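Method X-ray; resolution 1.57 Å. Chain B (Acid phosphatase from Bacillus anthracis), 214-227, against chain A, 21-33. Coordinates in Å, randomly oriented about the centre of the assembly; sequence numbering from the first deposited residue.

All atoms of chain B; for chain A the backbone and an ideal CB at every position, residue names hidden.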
# COMPACT_ATOMS: atom_id res chain seq x y z
N PHE B 214 2.42 5.20 3.17
CA PHE B 214 1.80 3.99 3.67
C PHE B 214 0.42 3.84 3.06
O PHE B 214 -0.21 4.85 2.70
CB PHE B 214 1.66 4.03 5.20
CG PHE B 214 2.98 4.10 5.91
CD1 PHE B 214 3.72 2.96 6.09
CD2 PHE B 214 3.48 5.27 6.36
CE1 PHE B 214 4.97 3.00 6.70
CE2 PHE B 214 4.73 5.31 7.02
CZ PHE B 214 5.46 4.16 7.17
N PRO B 215 -0.03 2.60 2.92
CA PRO B 215 -1.28 2.35 2.21
C PRO B 215 -2.54 2.50 3.05
O PRO B 215 -2.67 1.84 4.05
CB PRO B 215 -1.17 0.89 1.80
CG PRO B 215 -0.37 0.28 2.92
CD PRO B 215 0.65 1.34 3.30
N ASN B 216 -3.47 3.31 2.57
CA ASN B 216 -4.76 3.44 3.24
C ASN B 216 -5.90 3.56 2.22
O ASN B 216 -6.24 4.66 1.78
CB ASN B 216 -4.72 4.64 4.14
CG ASN B 216 -6.08 4.90 4.79
OD1 ASN B 216 -7.00 4.09 4.63
ND2 ASN B 216 -6.22 6.03 5.47
N PRO B 217 -6.47 2.43 1.81
CA PRO B 217 -7.58 2.43 0.85
C PRO B 217 -8.93 2.66 1.50
O PRO B 217 -9.94 2.58 0.83
CB PRO B 217 -7.52 1.02 0.27
CG PRO B 217 -6.97 0.19 1.40
CD PRO B 217 -6.05 1.06 2.17
N MET B 218 -8.96 2.92 2.81
CA MET B 218 -10.22 3.05 3.53
C MET B 218 -10.83 4.44 3.36
O MET B 218 -12.06 4.59 3.30
CB MET B 218 -9.99 2.82 5.02
CG MET B 218 -9.44 1.47 5.36
SD MET B 218 -9.29 1.21 7.14
CE MET B 218 -7.91 2.29 7.53
N TYR B 219 -9.98 5.46 3.36
CA TYR B 219 -10.40 6.84 3.40
C TYR B 219 -9.21 7.72 3.12
O TYR B 219 -8.05 7.30 3.21
CB TYR B 219 -11.03 7.19 4.79
CG TYR B 219 -10.02 7.29 5.89
CD1 TYR B 219 -9.29 8.45 6.05
CD2 TYR B 219 -9.77 6.21 6.75
CE1 TYR B 219 -8.33 8.58 7.01
CE2 TYR B 219 -8.79 6.32 7.75
CZ TYR B 219 -8.07 7.51 7.85
OH TYR B 219 -7.10 7.66 8.80
N GLY B 220 -9.49 8.98 2.84
CA GLY B 220 -8.40 9.91 2.67
C GLY B 220 -8.73 10.98 1.67
O GLY B 220 -9.84 11.06 1.14
N ASP B 221 -7.72 11.81 1.39
CA ASP B 221 -7.84 12.86 0.37
C ASP B 221 -8.02 12.25 -1.01
O ASP B 221 -8.50 12.92 -1.89
CB ASP B 221 -6.59 13.75 0.29
CG ASP B 221 -6.47 14.73 1.46
OD1 ASP B 221 -7.21 14.60 2.45
OD2 ASP B 221 -5.64 15.66 1.35
N TRP B 222 -7.65 11.00 -1.22
CA TRP B 222 -7.94 10.39 -2.51
C TRP B 222 -9.44 10.33 -2.76
O TRP B 222 -9.87 10.47 -3.88
CB TRP B 222 -7.32 9.00 -2.63
CG TRP B 222 -7.90 8.03 -1.69
CD1 TRP B 222 -7.47 7.74 -0.45
CD2 TRP B 222 -9.00 7.16 -1.96
NE1 TRP B 222 -8.25 6.79 0.10
CE2 TRP B 222 -9.21 6.41 -0.79
CE3 TRP B 222 -9.86 6.98 -3.04
CZ2 TRP B 222 -10.19 5.43 -0.70
CZ3 TRP B 222 -10.85 6.01 -2.95
CH2 TRP B 222 -11.01 5.27 -1.78
N GLU B 223 -10.21 10.12 -1.69
CA GLU B 223 -11.66 10.08 -1.77
C GLU B 223 -12.18 11.50 -1.81
O GLU B 223 -13.03 11.85 -2.64
CB GLU B 223 -12.26 9.32 -0.58
CG GLU B 223 -13.79 9.31 -0.67
CD GLU B 223 -14.47 8.71 0.54
OE1 GLU B 223 -13.76 8.37 1.50
OE2 GLU B 223 -15.72 8.57 0.50
N GLY B 224 -11.70 12.32 -0.89
CA GLY B 224 -12.08 13.72 -0.88
C GLY B 224 -11.93 14.41 -2.21
O GLY B 224 -12.81 15.20 -2.61
N ALA B 225 -10.82 14.14 -2.90
CA ALA B 225 -10.57 14.75 -4.20
C ALA B 225 -11.64 14.39 -5.23
O ALA B 225 -11.98 15.19 -6.07
CB ALA B 225 -9.18 14.40 -4.74
N LEU B 226 -12.16 13.16 -5.16
CA LEU B 226 -13.22 12.75 -6.05
C LEU B 226 -14.48 13.56 -5.82
O LEU B 226 -15.29 13.66 -6.70
CB LEU B 226 -13.55 11.28 -5.85
CG LEU B 226 -12.45 10.32 -6.28
CD1 LEU B 226 -12.80 8.94 -5.77
CD2 LEU B 226 -12.29 10.29 -7.78
N TYR B 227 -14.66 14.04 -4.59
CA TYR B 227 -15.83 14.87 -4.24
C TYR B 227 -15.49 16.36 -4.29
O TYR B 227 -16.25 17.17 -3.75
CB TYR B 227 -16.32 14.56 -2.83
CG TYR B 227 -16.54 13.11 -2.52
CD1 TYR B 227 -16.97 12.21 -3.50
CD2 TYR B 227 -16.37 12.65 -1.23
CE1 TYR B 227 -17.16 10.87 -3.20
CE2 TYR B 227 -16.56 11.32 -0.91
CZ TYR B 227 -16.95 10.43 -1.90
OH TYR B 227 -17.11 9.11 -1.57
N UNK A 21 -15.64 -1.88 -3.99
CA UNK A 21 -15.65 -0.62 -4.70
C UNK A 21 -14.58 0.35 -4.22
O UNK A 21 -13.80 0.83 -5.04
CB UNK A 21 -17.03 0.03 -4.57
N UNK A 22 -14.51 0.60 -2.92
CA UNK A 22 -13.51 1.55 -2.43
C UNK A 22 -12.07 1.08 -2.68
O UNK A 22 -11.21 1.86 -3.08
CB UNK A 22 -13.72 1.79 -0.93
N UNK A 23 -11.82 -0.20 -2.45
CA UNK A 23 -10.49 -0.73 -2.74
C UNK A 23 -10.11 -0.49 -4.20
O UNK A 23 -8.98 -0.07 -4.51
CB UNK A 23 -10.43 -2.22 -2.42
N UNK A 24 -11.05 -0.76 -5.10
CA UNK A 24 -10.82 -0.62 -6.54
C UNK A 24 -10.63 0.83 -6.91
O UNK A 24 -9.74 1.18 -7.69
CB UNK A 24 -11.98 -1.22 -7.34
N UNK A 25 -11.45 1.67 -6.31
CA UNK A 25 -11.43 3.09 -6.60
C UNK A 25 -10.09 3.70 -6.13
O UNK A 25 -9.48 4.48 -6.84
CB UNK A 25 -12.62 3.79 -5.93
N UNK A 26 -9.64 3.30 -4.95
CA UNK A 26 -8.32 3.72 -4.46
C UNK A 26 -7.24 3.29 -5.45
O UNK A 26 -6.34 4.04 -5.84
CB UNK A 26 -8.04 3.13 -3.08
N UNK A 27 -7.29 2.03 -5.82
CA UNK A 27 -6.23 1.49 -6.65
C UNK A 27 -6.19 2.21 -8.00
O UNK A 27 -5.10 2.51 -8.55
CB UNK A 27 -6.42 -0.01 -6.85
N UNK A 28 -7.36 2.50 -8.55
CA UNK A 28 -7.46 3.13 -9.87
C UNK A 28 -7.21 4.61 -9.91
O UNK A 28 -6.79 5.14 -10.95
CB UNK A 28 -8.85 2.87 -10.45
N UNK A 29 -7.51 5.31 -8.83
CA UNK A 29 -7.50 6.76 -8.87
C UNK A 29 -6.54 7.40 -7.89
O UNK A 29 -6.18 8.55 -8.09
CB UNK A 29 -8.91 7.29 -8.60
N UNK A 30 -6.19 6.72 -6.79
CA UNK A 30 -5.47 7.40 -5.72
C UNK A 30 -4.04 7.70 -6.09
O UNK A 30 -3.26 6.80 -6.40
CB UNK A 30 -5.50 6.56 -4.44
N UNK A 31 -3.65 8.95 -5.96
CA UNK A 31 -2.23 9.28 -6.12
C UNK A 31 -1.36 8.51 -5.13
O UNK A 31 -0.21 8.21 -5.40
CB UNK A 31 -2.01 10.78 -5.94
N UNK A 32 -1.89 8.28 -3.92
CA UNK A 32 -1.19 7.50 -2.89
C UNK A 32 -0.78 6.15 -3.41
O UNK A 32 0.33 5.68 -3.14
CB UNK A 32 -2.07 7.33 -1.65
N UNK A 33 -1.68 5.52 -4.16
CA UNK A 33 -1.36 4.24 -4.76
C UNK A 33 -0.15 4.40 -5.67
O UNK A 33 0.80 3.68 -5.61
CB UNK A 33 -2.56 3.68 -5.53

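Chain A runs as a helix from 21 to 29 and crosses the helix 221-226 of chain B nearly at a right angle. The dominant feature of chain B here is the indole of W222(B).

Position 21 has nothing of chain B within reach of its CB, so this contact sets no preference. It is L21(A).

Position 22 points sideways. Its CB lies 4.2 Å from P217(B) O and 4.5 Å from W222(B) CH2. A long, flexible apolar chain could bend back to the indole. The residue is M22(A), with all three chi angles m. Its CE reaches W222(B) CH2 at 3.3 Å and also lies 3.6 Å from E223(B) OE1.

Position 23 points away, and 24 is out of reach. Many residues would fit either. They are A23(A) and D24(A).

Position 25 points toward chain B, with its CB 4.1 Å from W222(B) CZ3 and L226(B) beyond. A medium-sized apolar residue suits this, such as leucine, isoleucine or methionine. It is L25(A). Its CG meets the edge of the W222(B) ring, and its CD2 lies 3.5 Å from L226(B) CD1.

Position 26 also points toward chain B. Its CB is 3.9 Å from W222(B) CH2 and 4.0 Å from P217(B) CB. A flat or large apolar chain could run between indole and proline; the nearby N216(B) O would favour a donor. It is W26(A). Its edge meets the face of W222(B), with planes at 81°, while P217(B) CA packs over its own face. W26(A) NE1 is 3.4 Å from N216(B) O, at too poor an angle for a hydrogen bond. Water 1 joins them instead, at 3.0 Å from W26(A) NE1 and 2.7 Å from N216(B) O.

Positions 27 and 28 make no contact. They are Y27(A) and Q28(A).

The CB at position 29 points toward chain B and lies 4.6 Å from L226(B) CD2. A small or medium side chain would suit. T29(A) turns its OG1 back to L25(A) O, 2.8 Å away. Water 2 links T29(A) OG1 to W222(B) O.

Position 30 leaves the helix, and its CB is already 3.5 Å from W222(B) CB. A small residue is well suited. A30(A) makes that close apolar contact.

Position 31 points sideways, out of reach. It is G31(A).

Position 32 points toward chain B, near the start of its helix, where free backbone NH groups favour an acceptor. E32(A) packs OE1 3.5 Å from W222(B) CB. Water 3 connects E32(A) OE2 to W222(B) N.

Position 33 has no contact. It is M33(A).

Chain A 21-33: LMADLWYQTAGEM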
# COMPACT_ATOMS: atom_id res chain seq x y z
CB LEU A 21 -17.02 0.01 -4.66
CG LEU A 21 -17.24 0.97 -5.82
CD1 LEU A 21 -18.73 1.16 -6.10
CD2 LEU A 21 -16.56 2.27 -5.56
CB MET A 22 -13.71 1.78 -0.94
CG MET A 22 -14.89 2.62 -0.69
SD MET A 22 -14.70 4.28 -1.36
CE MET A 22 -13.81 5.06 -0.03
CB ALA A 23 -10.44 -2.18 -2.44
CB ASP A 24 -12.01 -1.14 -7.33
CG ASP A 24 -12.16 -2.63 -7.29
OD1 ASP A 24 -11.28 -3.33 -6.74
OD2 ASP A 24 -13.18 -3.12 -7.81
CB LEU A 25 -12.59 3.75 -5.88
CG LEU A 25 -12.82 5.21 -6.19
CD1 LEU A 25 -13.10 5.45 -7.66
CD2 LEU A 25 -13.97 5.63 -5.36
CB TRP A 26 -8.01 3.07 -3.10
CG TRP A 26 -6.71 3.48 -2.52
CD1 TRP A 26 -6.42 4.64 -1.85
CD2 TRP A 26 -5.50 2.73 -2.56
NE1 TRP A 26 -5.10 4.65 -1.47
CE2 TRP A 26 -4.52 3.48 -1.88
CE3 TRP A 26 -5.14 1.50 -3.10
CZ2 TRP A 26 -3.23 3.04 -1.71
CZ3 TRP A 26 -3.86 1.05 -2.92
CH2 TRP A 26 -2.90 1.84 -2.26
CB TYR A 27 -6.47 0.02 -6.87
CG TYR A 27 -5.26 -0.64 -7.47
CD1 TYR A 27 -4.24 -1.10 -6.67
CD2 TYR A 27 -5.14 -0.79 -8.84
CE1 TYR A 27 -3.08 -1.70 -7.22
CE2 TYR A 27 -3.98 -1.37 -9.39
CZ TYR A 27 -2.96 -1.81 -8.59
OH TYR A 27 -1.84 -2.40 -9.13
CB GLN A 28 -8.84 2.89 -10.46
CG GLN A 28 -9.00 1.52 -10.94
CD GLN A 28 -10.03 1.41 -12.05
OE1 GLN A 28 -11.16 1.87 -11.91
NE2 GLN A 28 -9.64 0.80 -13.16
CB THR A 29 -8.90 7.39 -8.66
OG1 THR A 29 -9.29 7.23 -7.30
CG2 THR A 29 -9.95 6.76 -9.56
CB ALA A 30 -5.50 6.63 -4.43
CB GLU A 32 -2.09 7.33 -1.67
CG GLU A 32 -2.25 8.56 -0.83
CD GLU A 32 -3.26 9.58 -1.34
OE1 GLU A 32 -3.87 9.39 -2.42
OE2 GLU A 32 -3.41 10.59 -0.63
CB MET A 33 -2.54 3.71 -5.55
CG MET A 33 -2.27 2.47 -6.36
SD MET A 33 -1.61 2.91 -7.97
CE MET A 33 -1.89 1.40 -8.90
O HOH W 1 -4.58 6.56 0.83
O HOH W 2 -8.28 9.62 -6.03
O HOH W 3 -5.50 10.15 1.07
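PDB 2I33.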